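Local coordinates for protein Maltose/maltodextrin transport permease homologue (Bdellovibrio bacteriovorus HD100, PDB 6FFL) that binds maltotriose in its periplasmic-type solute-binding domain, which is fused to the membrane permease part of a probable maltose/maltodextrin ABC transporter, at residues A[78-83]-A[102-107]; A[61-66]-A[268-273]; A[119-124]-A[224-229]; A[157-162]-A[230-235]. One frame throughout, in Å; residues are numbered along the deposited sequence. Where two conformers were deposited one is given.

Contact 1. Residues A[78-83]-A[102-107]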
loop_
_atom_site.group_PDB
_atom_site.type_symbol
_atom_site.label_atom_id
_atom_site.label_comp_id
_atom_site.label_asym_id
_atom_site.label_seq_id
_atom_site.Cartn_x
_atom_site.Cartn_y
_atom_site.Cartn_z
ATOM N N VAL A 78 21.018 -1.226 -2.571
ATOM C CA VAL A 78 20.726 0.130 -2.116
ATOM C C VAL A 78 21.670 0.500 -0.981
ATOM O O VAL A 78 22.169 -0.367 -0.253
ATOM C CB VAL A 78 19.264 0.305 -1.660
ATOM C CG1 VAL A 78 18.325 0.223 -2.869
ATOM C CG2 VAL A 78 18.909 -0.720 -0.576
ATOM N N ARG A 79 21.905 1.809 -0.824
ATOM C CA ARG A 79 22.911 2.323 0.113
ATOM C C ARG A 79 22.294 2.596 1.483
ATOM O O ARG A 79 21.177 3.117 1.562
ATOM C CB ARG A 79 23.515 3.623 -0.404
ATOM C CG ARG A 79 24.120 3.530 -1.788
ATOM C CD ARG A 79 24.549 4.904 -2.292
ATOM N NE ARG A 79 25.428 4.770 -3.452
ATOM C CZ ARG A 79 26.738 4.967 -3.429
ATOM N NH1 ARG A 79 27.339 5.349 -2.306
ATOM N NH2 ARG A 79 27.441 4.802 -4.541
ATOM N N PRO A 80 22.980 2.274 2.580
ATOM C CA PRO A 80 22.527 2.766 3.889
ATOM C C PRO A 80 22.532 4.285 3.872
ATOM O O PRO A 80 23.457 4.901 3.346
ATOM C CB PRO A 80 23.573 2.217 4.870
ATOM C CG PRO A 80 24.329 1.176 4.116
ATOM C CD PRO A 80 24.259 1.548 2.670
ATOM N N LEU A 81 21.478 4.886 4.430
ATOM C CA LEU A 81 21.320 6.337 4.388
ATOM C C LEU A 81 21.851 7.037 5.629
ATOM O O LEU A 81 21.943 8.270 5.636
ATOM C CB LEU A 81 19.839 6.699 4.204
ATOM C CG LEU A 81 19.264 6.197 2.887
ATOM C CD1 LEU A 81 17.783 6.515 2.792
ATOM C CD2 LEU A 81 20.044 6.777 1.704
ATOM N N ASP A 82 22.196 6.281 6.669
ATOM C CA ASP A 82 22.596 6.875 7.942
ATOM C C ASP A 82 23.773 7.829 7.779
ATOM O O ASP A 82 23.758 8.948 8.301
ATOM C CB ASP A 82 22.925 5.756 8.925
ATOM C CG ASP A 82 21.750 4.819 9.124
ATOM O OD1 ASP A 82 21.588 3.867 8.315
ATOM O OD2 ASP A 82 20.968 5.067 10.064
ATOM N N GLU A 83 24.804 7.402 7.057
ATOM C CA GLU A 83 25.959 8.261 6.831
ATOM C C GLU A 83 25.674 9.327 5.780
ATOM O O GLU A 83 26.283 10.403 5.812
ATOM C CB GLU A 83 27.165 7.412 6.418
ATOM C CG GLU A 83 27.321 6.091 7.188
ATOM C CD GLU A 83 26.398 4.975 6.686
ATOM O OE1 GLU A 83 25.635 5.213 5.723
ATOM O OE2 GLU A 83 26.434 3.864 7.260
ATOM N N ASP A 102 18.368 -4.510 9.746
ATOM C CA ASP A 102 19.775 -4.836 9.972
ATOM C C ASP A 102 20.501 -3.656 10.609
ATOM O O ASP A 102 21.659 -3.377 10.295
ATOM C CB ASP A 102 20.444 -5.263 8.658
ATOM C CG ASP A 102 21.743 -6.026 8.866
ATOM O OD1 ASP A 102 21.976 -6.552 9.975
ATOM O OD2 ASP A 102 22.538 -6.085 7.902
ATOM N N GLY A 103 19.795 -2.920 11.466
ATOM C CA GLY A 103 20.369 -1.805 12.183
ATOM C C GLY A 103 20.594 -0.543 11.385
ATOM O O GLY A 103 21.186 0.399 11.919
ATOM N N LYS A 104 20.139 -0.477 10.135
ATOM C CA LYS A 104 20.398 0.678 9.285
ATOM C C LYS A 104 19.111 1.176 8.643
ATOM O O LYS A 104 18.105 0.461 8.562
ATOM C CB LYS A 104 21.415 0.354 8.179
ATOM C CG LYS A 104 22.808 0.004 8.707
ATOM C CD LYS A 104 23.680 -0.640 7.634
ATOM C CE LYS A 104 24.692 -1.605 8.246
ATOM N NZ LYS A 104 25.779 -1.967 7.290
ATOM N N HIS A 105 19.176 2.414 8.147
ATOM C CA HIS A 105 18.071 3.051 7.431
ATOM C C HIS A 105 18.332 2.967 5.932
ATOM O O HIS A 105 19.248 3.617 5.428
ATOM C CB HIS A 105 17.923 4.519 7.826
ATOM C CG HIS A 105 17.412 4.744 9.215
ATOM N ND1 HIS A 105 18.223 5.174 10.242
ATOM C CD2 HIS A 105 16.165 4.640 9.737
ATOM C CE1 HIS A 105 17.502 5.309 11.342
ATOM N NE2 HIS A 105 16.252 4.991 11.064
ATOM N N TYR A 106 17.497 2.222 5.205
ATOM C CA TYR A 106 17.671 2.137 3.762
ATOM C C TYR A 106 16.649 2.956 2.983
ATOM O O TYR A 106 16.762 3.051 1.756
ATOM C CB TYR A 106 17.617 0.664 3.303
ATOM C CG TYR A 106 18.832 -0.141 3.747
ATOM C CD1 TYR A 106 20.032 -0.063 3.053
ATOM C CD2 TYR A 106 18.766 -0.979 4.853
ATOM C CE1 TYR A 106 21.148 -0.806 3.454
ATOM C CE2 TYR A 106 19.869 -1.713 5.266
ATOM C CZ TYR A 106 21.047 -1.625 4.564
ATOM O OH TYR A 106 22.130 -2.360 4.979
ATOM N N MET A 107 15.664 3.556 3.656
ATOM C CA MET A 107 14.570 4.226 2.974
ATOM C C MET A 107 14.109 5.412 3.810
ATOM O O MET A 107 14.082 5.326 5.040
ATOM C CB MET A 107 13.396 3.258 2.748
ATOM C CG MET A 107 12.125 3.934 2.310
ATOM S SD MET A 107 10.739 2.807 2.065
ATOM C CE MET A 107 11.266 1.901 0.601
HETATM O O HOH W 1 18.988 3.713 0.197
#
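A His-carboxylate pair joins the loop 78-83, where it runs into helix 82-85, to the start of strand 104-109 in the solute-binding domain. Both oxygens of Asp82 grip His105. Asp82 OD1 takes His105 N on its syn lone pair at 2.8 Å in an almost straight bond (174°), while Asp82 OD2 accepts from His105 ND1 at 2.8 Å. That second bond lies close to the imidazole plane but rises 31° out of the carboxylate plane. The first torsion of Asp82 (chi1 -58°) puts CG beside the backbone N, and the end of the side chain comes nearer to 104-107 than its root.

One residue earlier, Leu81 N donates to His105 O at 2.8 Å, and CD1 of Leu81 lies 3.7 Å from Tyr106 C. Pro80, with no N-H to satisfy, lies alongside the Tyr106 side chain, its CG 3.8 Å from Tyr106 CE1; Val78 CG2 touches CD1 of the same ring at 3.9 Å. A water donates to both Arg79 O and Tyr106 O, bridging the two backbones. Tyr106 also packs on Val69 and Ala73 of helix 69-74, and His105 stacks on Phe90.

Since Asp82 accepts from a backbone N and from ND1, the imidazole is fixed in rotation with a proton on ND1, and the nearby carboxylate would probably favour a positively charged ring.

Contact 2. Residues A[61-66]-A[268-273]. With GLC (alpha-D-glucopyranose), chain B.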
loop_
_atom_site.group_PDB
_atom_site.type_symbol
_atom_site.label_atom_id
_atom_site.label_comp_id
_atom_site.label_asym_id
_atom_site.label_seq_id
_atom_site.Cartn_x
_atom_site.Cartn_y
_atom_site.Cartn_z
ATOM N N LEU A 61 17.563 6.827 -7.928
ATOM C CA LEU A 61 16.563 6.802 -6.872
ATOM C C LEU A 61 15.451 5.832 -7.241
ATOM O O LEU A 61 15.014 5.791 -8.393
ATOM C CB LEU A 61 15.965 8.200 -6.636
ATOM C CG LEU A 61 16.788 9.127 -5.736
ATOM C CD1 LEU A 61 16.353 10.568 -5.922
ATOM C CD2 LEU A 61 16.642 8.706 -4.279
ATOM N N VAL A 62 14.990 5.061 -6.257
ATOM C CA VAL A 62 13.839 4.177 -6.420
ATOM C C VAL A 62 12.875 4.440 -5.268
ATOM O O VAL A 62 13.304 4.652 -4.131
ATOM C CB VAL A 62 14.257 2.688 -6.500
ATOM C CG1 VAL A 62 15.003 2.235 -5.236
ATOM C CG2 VAL A 62 13.042 1.804 -6.772
ATOM N N TYR A 63 11.574 4.476 -5.570
ATOM C CA TYR A 63 10.551 4.865 -4.597
ATOM C C TYR A 63 9.465 3.805 -4.563
ATOM O O TYR A 63 8.861 3.518 -5.596
ATOM C CB TYR A 63 9.933 6.214 -4.964
ATOM C CG TYR A 63 8.801 6.680 -4.061
ATOM C CD1 TYR A 63 7.476 6.281 -4.290
ATOM C CD2 TYR A 63 9.057 7.542 -2.997
ATOM C CE1 TYR A 63 6.437 6.722 -3.462
ATOM C CE2 TYR A 63 8.032 8.001 -2.177
ATOM C CZ TYR A 63 6.729 7.591 -2.413
ATOM O OH TYR A 63 5.718 8.046 -1.588
ATOM N N GLY A 64 9.184 3.267 -3.380
ATOM C CA GLY A 64 8.103 2.305 -3.239
ATOM C C GLY A 64 7.878 1.892 -1.800
ATOM O O GLY A 64 8.503 2.424 -0.871
ATOM N N PRO A 65 7.025 0.886 -1.597
ATOM C CA PRO A 65 6.603 0.531 -0.232
ATOM C C PRO A 65 7.766 0.048 0.617
ATOM O O PRO A 65 8.747 -0.502 0.116
ATOM C CB PRO A 65 5.586 -0.599 -0.445
ATOM C CG PRO A 65 5.253 -0.586 -1.910
ATOM C CD PRO A 65 6.401 0.038 -2.631
ATOM N N SER A 66 7.627 0.233 1.930
ATOM C CA SER A 66 8.758 -0.008 2.812
ATOM C C SER A 66 9.201 -1.465 2.862
ATOM O O SER A 66 10.362 -1.710 3.199
ATOM C CB SER A 66 8.447 0.490 4.217
ATOM O OG SER A 66 7.229 -0.026 4.663
ATOM N N GLY A 268 2.479 1.869 7.175
ATOM C CA GLY A 268 3.889 2.069 6.900
ATOM C C GLY A 268 4.159 3.295 6.060
ATOM O O GLY A 268 3.629 4.368 6.337
ATOM N N THR A 269 4.984 3.145 5.028
ATOM C CA THR A 269 5.333 4.274 4.185
ATOM C C THR A 269 5.641 3.773 2.783
ATOM O O THR A 269 5.742 2.568 2.528
ATOM C CB THR A 269 6.534 5.053 4.767
ATOM O OG1 THR A 269 6.639 6.332 4.123
ATOM C CG2 THR A 269 7.848 4.286 4.565
ATOM N N LYS A 270 5.778 4.720 1.870
ATOM C CA LYS A 270 6.475 4.511 0.609
ATOM C C LYS A 270 7.577 5.558 0.558
ATOM O O LYS A 270 7.343 6.718 0.905
ATOM C CB LYS A 270 5.513 4.624 -0.587
ATOM C CG LYS A 270 4.370 3.579 -0.567
ATOM C CD LYS A 270 3.327 3.862 -1.639
ATOM C CE LYS A 270 2.440 5.055 -1.253
ATOM N NZ LYS A 270 1.662 4.814 0.004
ATOM N N GLY A 271 8.792 5.146 0.208
ATOM C CA GLY A 271 9.885 6.084 0.348
ATOM C C GLY A 271 11.019 5.814 -0.611
ATOM O O GLY A 271 10.983 4.871 -1.405
ATOM N N TYR A 272 12.042 6.667 -0.506
ATOM C CA TYR A 272 13.163 6.714 -1.436
ATOM C C TYR A 272 14.357 5.925 -0.915
ATOM O O TYR A 272 14.673 5.967 0.280
ATOM C CB TYR A 272 13.581 8.167 -1.688
ATOM C CG TYR A 272 12.484 9.033 -2.292
ATOM C CD1 TYR A 272 12.313 9.095 -3.674
ATOM C CD2 TYR A 272 11.637 9.789 -1.487
ATOM C CE1 TYR A 272 11.333 9.884 -4.240
ATOM C CE2 TYR A 272 10.634 10.575 -2.044
ATOM C CZ TYR A 272 10.490 10.617 -3.426
ATOM O OH TYR A 272 9.501 11.388 -4.002
ATOM N N SER A 273 15.012 5.204 -1.824
ATOM C CA SER A 273 16.297 4.570 -1.566
ATOM C C SER A 273 17.277 5.008 -2.640
ATOM O O SER A 273 16.875 5.335 -3.757
ATOM C CB SER A 273 16.198 3.031 -1.569
ATOM O OG SER A 273 15.286 2.552 -0.585
HETATM C C1 GLC B . -0.443 -0.394 -2.818
HETATM C C2 GLC B . 0.538 -0.340 -1.654
HETATM C C3 GLC B . 1.594 -1.432 -1.724
HETATM C C4 GLC B . 0.880 -2.769 -1.892
HETATM C C5 GLC B . -0.000 -2.718 -3.137
HETATM C C6 GLC B . -0.735 -4.047 -3.351
HETATM O O2 GLC B . 1.153 0.962 -1.657
HETATM O O3 GLC B . 2.344 -1.425 -0.497
HETATM O O4 GLC B . 1.840 -3.801 -2.063
HETATM O O5 GLC B . -0.980 -1.704 -2.946
HETATM O O6 GLC B . -1.263 -4.108 -4.694
HETATM O O HOH W 2 12.979 2.214 -2.186
HETATM O O HOH W 3 4.365 0.293 4.023
#
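Strands 61-65 and 266-274 pair antiparallel in the mixed sheet of one lobe of the solute-binding domain, and their ends reach the maltotriose pocket. Val62 with Ser273 and Gly64 with Gly271 are hydrogen-bonded pairs, each joined by two backbone bonds, such as Ser273 N to Val62 O at 2.9 Å. Between them Tyr63 faces Tyr272 in a non-hydrogen-bonded pair. Their rings form an edge-to-face stack, centroids 4.6 Å apart and planes at 57°: CD2 of Tyr63 sits 3.3 Å above the centre of the Tyr272 ring. CG of Tyr63 is anti to its backbone N (chi1 177°) and that of Tyr272 anti to its carbonyl carbon, a difference that goes with the oblique crossing of the two side chains on one face of the sheet.

Gly271 puts no side chain on the other face of the sheet, and its N lies over a face of the Tyr63 ring. Tyr63 OH, 3.6 Å from Lys270 CB, bonds to Asp110. Toward the sugar, Pro65 offers an apolar ring whose CG is 3.3 Å from O3 of a glucose unit; CD of Lys270 comes within 3.6 Å of O2, and its NZ bonds to Asn114, which also binds glucose. A water donates to Val62 O and Ser273 OG.

Tyr272 and Leu61 pack on Leu291 of helix 281-294, whereas Val62 faces helix 42-54 from the opposite face of the sheet; strand 4-9 flanks 61-65 and strand 104-109 flanks 266-274.

Contact 3. Residues A[119-124]-A[224-229]; sequences LYNKKF and KENKAA
The backbones meet where strand 116-121 ends and the chain turns a corner at Ala229, Asn121 N donating to Ala229 O at 2.9 Å (168°). Two turn motifs face each other here. Asn121 forms an Asx turn, its OD1 accepting Lys123 N at 3.0 Å from above the carbonyl plane. Asn226, whose positive phi asparagine tolerates well, is the C-prime residue of the Schellman motif that ends helix 216-224.

The two amides join these turns. CB of Asn121 points toward 224-229, CG is anti to the backbone N (chi1 -171°), and Asn121 ND2 donates to Asn226 OD1 at 2.9 Å. The acceptor lies in the amide plane of Asn121 and the donor on a lone pair of Asn226, although the planes are turned 44° apart. Asn121 thus has both ends of its amide engaged; an amide suits the place because it carries an acceptor and a donor on separate atoms. Phe124 lies over the corner: its CB is 4.2 Å from Ala229 CB, a small apolar methyl that packs against it, and Phe124 and Ala229 both touch Met142 of helix 132-142. At the rim of the Phe124 ring, CZ stands 3.5 Å from Asn226 O. Asn121 ND2 has a further acceptor in a water that donates to Ala228 O at 2.6 Å.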
loop_
_atom_site.group_PDB
_atom_site.type_symbol
_atom_site.label_atom_id
_atom_site.label_comp_id
_atom_site.label_asym_id
_atom_site.label_seq_id
_atom_site.Cartn_x
_atom_site.Cartn_y
_atom_site.Cartn_z
ATOM N N LEU A 119 -14.047 2.714 2.114
ATOM C CA LEU A 119 -14.501 3.977 1.555
ATOM C C LEU A 119 -15.940 3.768 1.138
ATOM O O LEU A 119 -16.302 2.678 0.685
ATOM C CB LEU A 119 -13.660 4.426 0.339
ATOM C CG LEU A 119 -12.166 4.666 0.595
ATOM C CD1 LEU A 119 -11.366 3.370 0.440
ATOM C CD2 LEU A 119 -11.653 5.741 -0.367
ATOM N N TYR A 120 -16.761 4.800 1.284
ATOM C CA TYR A 120 -18.159 4.656 0.912
ATOM C C TYR A 120 -18.610 5.912 0.190
ATOM O O TYR A 120 -18.186 7.019 0.538
ATOM C CB TYR A 120 -19.062 4.372 2.130
ATOM C CG TYR A 120 -18.960 5.352 3.284
ATOM C CD1 TYR A 120 -17.984 5.207 4.264
ATOM C CD2 TYR A 120 -19.865 6.403 3.408
ATOM C CE1 TYR A 120 -17.901 6.099 5.335
ATOM C CE2 TYR A 120 -19.786 7.295 4.468
ATOM C CZ TYR A 120 -18.806 7.137 5.424
ATOM O OH TYR A 120 -18.735 8.023 6.478
ATOM N N ASN A 121 -19.465 5.723 -0.820
ATOM C CA ASN A 121 -19.995 6.809 -1.631
ATOM C C ASN A 121 -21.226 7.379 -0.931
ATOM O O ASN A 121 -22.224 6.675 -0.738
ATOM C CB ASN A 121 -20.327 6.286 -3.034
ATOM C CG ASN A 121 -20.687 7.393 -4.028
ATOM O OD1 ASN A 121 -21.090 8.490 -3.647
ATOM N ND2 ASN A 121 -20.549 7.091 -5.322
ATOM N N LYS A 122 -21.145 8.646 -0.529
ATOM C CA LYS A 122 -22.235 9.269 0.209
ATOM C C LYS A 122 -23.483 9.490 -0.636
ATOM O O LYS A 122 -24.524 9.851 -0.076
ATOM C CB LYS A 122 -21.740 10.580 0.813
ATOM C CG LYS A 122 -20.740 10.348 1.930
ATOM C CD LYS A 122 -20.093 11.659 2.351
ATOM C CE LYS A 122 -19.191 11.469 3.559
ATOM N NZ LYS A 122 -18.660 12.771 4.063
ATOM N N LYS A 123 -23.416 9.280 -1.958
ATOM C CA LYS A 123 -24.644 9.208 -2.750
ATOM C C LYS A 123 -25.546 8.083 -2.260
ATOM O O LYS A 123 -26.771 8.160 -2.400
ATOM C CB LYS A 123 -24.324 8.977 -4.232
ATOM C CG LYS A 123 -24.239 10.203 -5.094
ATOM C CD LYS A 123 -23.908 9.811 -6.533
ATOM C CE LYS A 123 -24.647 10.681 -7.533
ATOM N NZ LYS A 123 -24.630 12.118 -7.143
ATOM N N PHE A 124 -24.956 7.022 -1.716
ATOM C CA PHE A 124 -25.670 5.815 -1.319
ATOM C C PHE A 124 -25.674 5.568 0.179
ATOM O O PHE A 124 -26.649 5.037 0.708
ATOM C CB PHE A 124 -25.052 4.599 -2.018
ATOM C CG PHE A 124 -25.008 4.728 -3.512
ATOM C CD1 PHE A 124 -26.178 4.722 -4.257
ATOM C CD2 PHE A 124 -23.795 4.856 -4.175
ATOM C CE1 PHE A 124 -26.141 4.843 -5.639
ATOM C CE2 PHE A 124 -23.750 4.974 -5.552
ATOM C CZ PHE A 124 -24.930 4.973 -6.288
ATOM N N LYS A 224 -15.496 5.162 -8.904
ATOM C CA LYS A 224 -15.544 6.489 -9.506
ATOM C C LYS A 224 -16.825 6.702 -10.303
ATOM O O LYS A 224 -17.299 7.837 -10.417
ATOM C CB LYS A 224 -14.333 6.699 -10.417
ATOM C CG LYS A 224 -13.031 6.898 -9.661
ATOM C CD LYS A 224 -11.829 6.531 -10.505
ATOM C CE LYS A 224 -11.620 7.517 -11.642
ATOM N NZ LYS A 224 -10.414 7.154 -12.443
ATOM N N GLU A 225 -17.392 5.634 -10.861
ATOM C CA GLU A 225 -18.539 5.728 -11.751
ATOM C C GLU A 225 -19.866 5.529 -11.033
ATOM O O GLU A 225 -20.879 5.270 -11.690
ATOM C CB GLU A 225 -18.392 4.714 -12.889
ATOM C CG GLU A 225 -17.204 5.022 -13.800
ATOM C CD GLU A 225 -16.782 3.844 -14.648
ATOM O OE1 GLU A 225 -17.512 2.830 -14.669
ATOM O OE2 GLU A 225 -15.716 3.936 -15.289
ATOM N N ASN A 226 -19.881 5.632 -9.702
ATOM C CA ASN A 226 -21.101 5.469 -8.908
ATOM C C ASN A 226 -21.717 4.087 -9.092
ATOM O O ASN A 226 -22.939 3.931 -9.021
ATOM C CB ASN A 226 -22.134 6.553 -9.238
ATOM C CG ASN A 226 -21.597 7.942 -9.009
ATOM O OD1 ASN A 226 -21.006 8.221 -7.966
ATOM N ND2 ASN A 226 -21.810 8.832 -9.977
ATOM N N LYS A 227 -20.887 3.076 -9.344
ATOM C CA LYS A 227 -21.369 1.711 -9.519
ATOM C C LYS A 227 -20.945 0.792 -8.381
ATOM O O LYS A 227 -21.138 -0.424 -8.474
ATOM C CB LYS A 227 -20.896 1.150 -10.861
ATOM C CG LYS A 227 -21.430 1.914 -12.066
ATOM C CD LYS A 227 -21.056 1.229 -13.379
ATOM C CE LYS A 227 -21.737 1.896 -14.566
ATOM N NZ LYS A 227 -20.899 2.975 -15.164
ATOM N N ALA A 228 -20.374 1.343 -7.309
ATOM C CA ALA A 228 -20.001 0.574 -6.123
ATOM C C ALA A 228 -20.259 1.435 -4.899
ATOM O O ALA A 228 -19.671 2.513 -4.774
ATOM C CB ALA A 228 -18.525 0.142 -6.167
ATOM N N ALA A 229 -21.128 0.967 -3.996
ATOM C CA ALA A 229 -21.425 1.758 -2.798
ATOM C C ALA A 229 -20.221 1.826 -1.870
ATOM O O ALA A 229 -19.959 2.869 -1.257
ATOM C CB ALA A 229 -22.624 1.173 -2.051
HETATM O O HOH W 4 -19.469 4.604 -6.315
#

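Contact 4. Residues A[157-162]-A[230-235]; sequences LVFNYT and MLINGD
Phe159 and Ile232 fit together beside the short parallel pairing of strands 157-158 and 228-234. Their side chains lie side by side and point the same way, Phe159 CB 3.6 Å from Ile232 CB. The tip of Ile232, CD1, stands over the middle of the Phe159 ring, 4.0 Å from its centroid and 4° off the normal, a CH-pi contact; CB of Tyr161 covers the opposite face nearer the rim, so the ring is a flat plate between two aliphatic bumps. The branched Ile232 suits a strand and still sends a slim arm to the ring.

Leu157 CD1 drops into the hollow formed by Met230 CB, at 3.8 Å, and Ile232 CG1, farther off at 4.3 Å. On the other face Val158 CG2 meets Leu231 CD1 at 3.9 Å, and these two residues press on helix 216-224. The backbones are joined by Val158 N to Met230 O, at 3.0 Å, and Ile232 N to Val158 O. Beyond these bonds the chains diverge, and a water accepts from Asn160 N and donates to Ile232 O. Every side chain that touches across the pairing is apolar, so dispersion and exclusion of water hold the faces together, while a water and backbone bonds, two across this contact and others to Ile209 and Leu119, serve the polar groups.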
loop_
_atom_site.group_PDB
_atom_site.type_symbol
_atom_site.label_atom_id
_atom_site.label_comp_id
_atom_site.label_asym_id
_atom_site.label_seq_id
_atom_site.Cartn_x
_atom_site.Cartn_y
_atom_site.Cartn_z
ATOM N N LEU A 157 -19.999 -3.838 -2.789
ATOM C CA LEU A 157 -18.622 -3.711 -2.332
ATOM C C LEU A 157 -17.682 -4.141 -3.447
ATOM O O LEU A 157 -17.911 -5.169 -4.085
ATOM C CB LEU A 157 -18.372 -4.582 -1.091
ATOM C CG LEU A 157 -16.932 -4.682 -0.576
ATOM C CD1 LEU A 157 -16.433 -3.319 -0.108
ATOM C CD2 LEU A 157 -16.851 -5.699 0.569
ATOM N N VAL A 158 -16.609 -3.376 -3.657
ATOM C CA VAL A 158 -15.558 -3.761 -4.599
ATOM C C VAL A 158 -14.210 -3.601 -3.924
ATOM O O VAL A 158 -14.004 -2.674 -3.127
ATOM C CB VAL A 158 -15.586 -2.932 -5.905
ATOM C CG1 VAL A 158 -16.889 -3.187 -6.690
ATOM C CG2 VAL A 158 -15.403 -1.434 -5.610
ATOM N N PHE A 159 -13.289 -4.497 -4.257
ATOM C CA PHE A 159 -11.881 -4.299 -3.928
ATOM C C PHE A 159 -11.061 -5.354 -4.654
ATOM O O PHE A 159 -11.588 -6.325 -5.210
ATOM C CB PHE A 159 -11.603 -4.287 -2.409
ATOM C CG PHE A 159 -11.852 -5.585 -1.663
ATOM C CD1 PHE A 159 -13.123 -6.135 -1.554
ATOM C CD2 PHE A 159 -10.809 -6.179 -0.948
ATOM C CE1 PHE A 159 -13.337 -7.291 -0.814
ATOM C CE2 PHE A 159 -11.005 -7.335 -0.200
ATOM C CZ PHE A 159 -12.277 -7.898 -0.128
ATOM N N ASN A 160 -9.748 -5.124 -4.661
ATOM C CA ASN A 160 -8.790 -5.973 -5.355
ATOM C C ASN A 160 -8.495 -7.188 -4.476
ATOM O O ASN A 160 -7.385 -7.395 -3.991
ATOM C CB ASN A 160 -7.527 -5.177 -5.670
ATOM C CG ASN A 160 -6.567 -5.932 -6.563
ATOM O OD1 ASN A 160 -6.953 -6.892 -7.237
ATOM N ND2 ASN A 160 -5.307 -5.512 -6.565
ATOM N N TYR A 161 -9.525 -8.014 -4.289
ATOM C CA TYR A 161 -9.469 -9.053 -3.266
ATOM C C TYR A 161 -8.593 -10.246 -3.639
ATOM O O TYR A 161 -8.372 -11.116 -2.786
ATOM C CB TYR A 161 -10.889 -9.521 -2.926
ATOM C CG TYR A 161 -11.673 -10.117 -4.079
ATOM C CD1 TYR A 161 -11.442 -11.420 -4.511
ATOM C CD2 TYR A 161 -12.676 -9.391 -4.709
ATOM C CE1 TYR A 161 -12.169 -11.967 -5.547
ATOM C CE2 TYR A 161 -13.406 -9.932 -5.750
ATOM C CZ TYR A 161 -13.158 -11.213 -6.162
ATOM O OH TYR A 161 -13.896 -11.750 -7.194
ATOM N N THR A 162 -8.090 -10.324 -4.873
ATOM C CA THR A 162 -7.116 -11.361 -5.205
ATOM C C THR A 162 -5.717 -11.036 -4.696
ATOM O O THR A 162 -4.889 -11.948 -4.540
ATOM C CB THR A 162 -7.024 -11.576 -6.721
ATOM O OG1 THR A 162 -6.606 -10.359 -7.354
ATOM C CG2 THR A 162 -8.358 -12.019 -7.310
ATOM N N MET A 230 -19.475 0.728 -1.761
ATOM C CA MET A 230 -18.360 0.621 -0.839
ATOM C C MET A 230 -17.136 0.094 -1.568
ATOM O O MET A 230 -17.243 -0.630 -2.557
ATOM C CB MET A 230 -18.698 -0.299 0.343
ATOM C CG MET A 230 -19.709 0.320 1.274
ATOM S SD MET A 230 -20.250 -0.735 2.611
ATOM C CE MET A 230 -21.339 -1.889 1.763
ATOM N N LEU A 231 -15.971 0.481 -1.064
ATOM C CA LEU A 231 -14.687 0.107 -1.641
ATOM C C LEU A 231 -13.722 -0.169 -0.500
ATOM O O LEU A 231 -13.828 0.439 0.566
ATOM C CB LEU A 231 -14.165 1.240 -2.546
ATOM C CG LEU A 231 -12.676 1.308 -2.886
ATOM C CD1 LEU A 231 -12.373 0.270 -3.951
ATOM C CD2 LEU A 231 -12.316 2.684 -3.379
ATOM N N ILE A 232 -12.781 -1.094 -0.705
ATOM C CA ILE A 232 -11.627 -1.181 0.183
ATOM C C ILE A 232 -10.411 -0.746 -0.623
ATOM O O ILE A 232 -10.111 -1.325 -1.673
ATOM C CB ILE A 232 -11.446 -2.584 0.785
ATOM C CG1 ILE A 232 -12.610 -2.879 1.736
ATOM C CG2 ILE A 232 -10.109 -2.649 1.578
ATOM C CD1 ILE A 232 -12.617 -4.310 2.285
ATOM N N ASN A 233 -9.733 0.298 -0.152
ATOM C CA ASN A 233 -8.579 0.829 -0.862
ATOM C C ASN A 233 -7.748 1.630 0.130
ATOM O O ASN A 233 -8.139 1.829 1.285
ATOM C CB ASN A 233 -9.015 1.685 -2.068
ATOM C CG ASN A 233 -7.985 1.708 -3.190
ATOM O OD1 ASN A 233 -6.851 1.238 -3.026
ATOM N ND2 ASN A 233 -8.378 2.244 -4.347
ATOM N N GLY A 234 -6.581 2.087 -0.332
ATOM C CA GLY A 234 -5.610 2.709 0.542
ATOM C C GLY A 234 -5.618 4.235 0.446
ATOM O O GLY A 234 -6.281 4.828 -0.397
ATOM N N ASP A 235 -4.858 4.868 1.345
ATOM C CA ASP A 235 -4.852 6.331 1.367
ATOM C C ASP A 235 -4.230 6.931 0.104
ATOM O O ASP A 235 -4.479 8.105 -0.194
ATOM C CB ASP A 235 -4.165 6.852 2.646
ATOM C CG ASP A 235 -2.649 6.572 2.693
ATOM O OD1 ASP A 235 -2.157 5.644 2.013
ATOM O OD2 ASP A 235 -1.953 7.301 3.436
HETATM O O HOH W 5 -9.330 -2.150 -4.326
#

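From the N terminus, strand 61-65 comes first, but its partner 268-273 lies some 200 residues on, so contact 2 closes a long loop that contains the other three contacts. Contact 1 closes early within it, 102-107 returning to 78-83, and touches contact 2 through Tyr106 O and Ser273 OG in their shared sheet. Contacts 3 and 4 come after contact 1 and cross, their segments alternating: 119-124, 157-162, 224-229, 230-235. They share strand 228-234, which lies between 116-121 and 157-158 in the four-stranded sheet. The two pairs sit on opposite sides of the chain's centre, with contacts 1 and 3 about 42 Å apart between centres, and maltotriose bound between the two sheets.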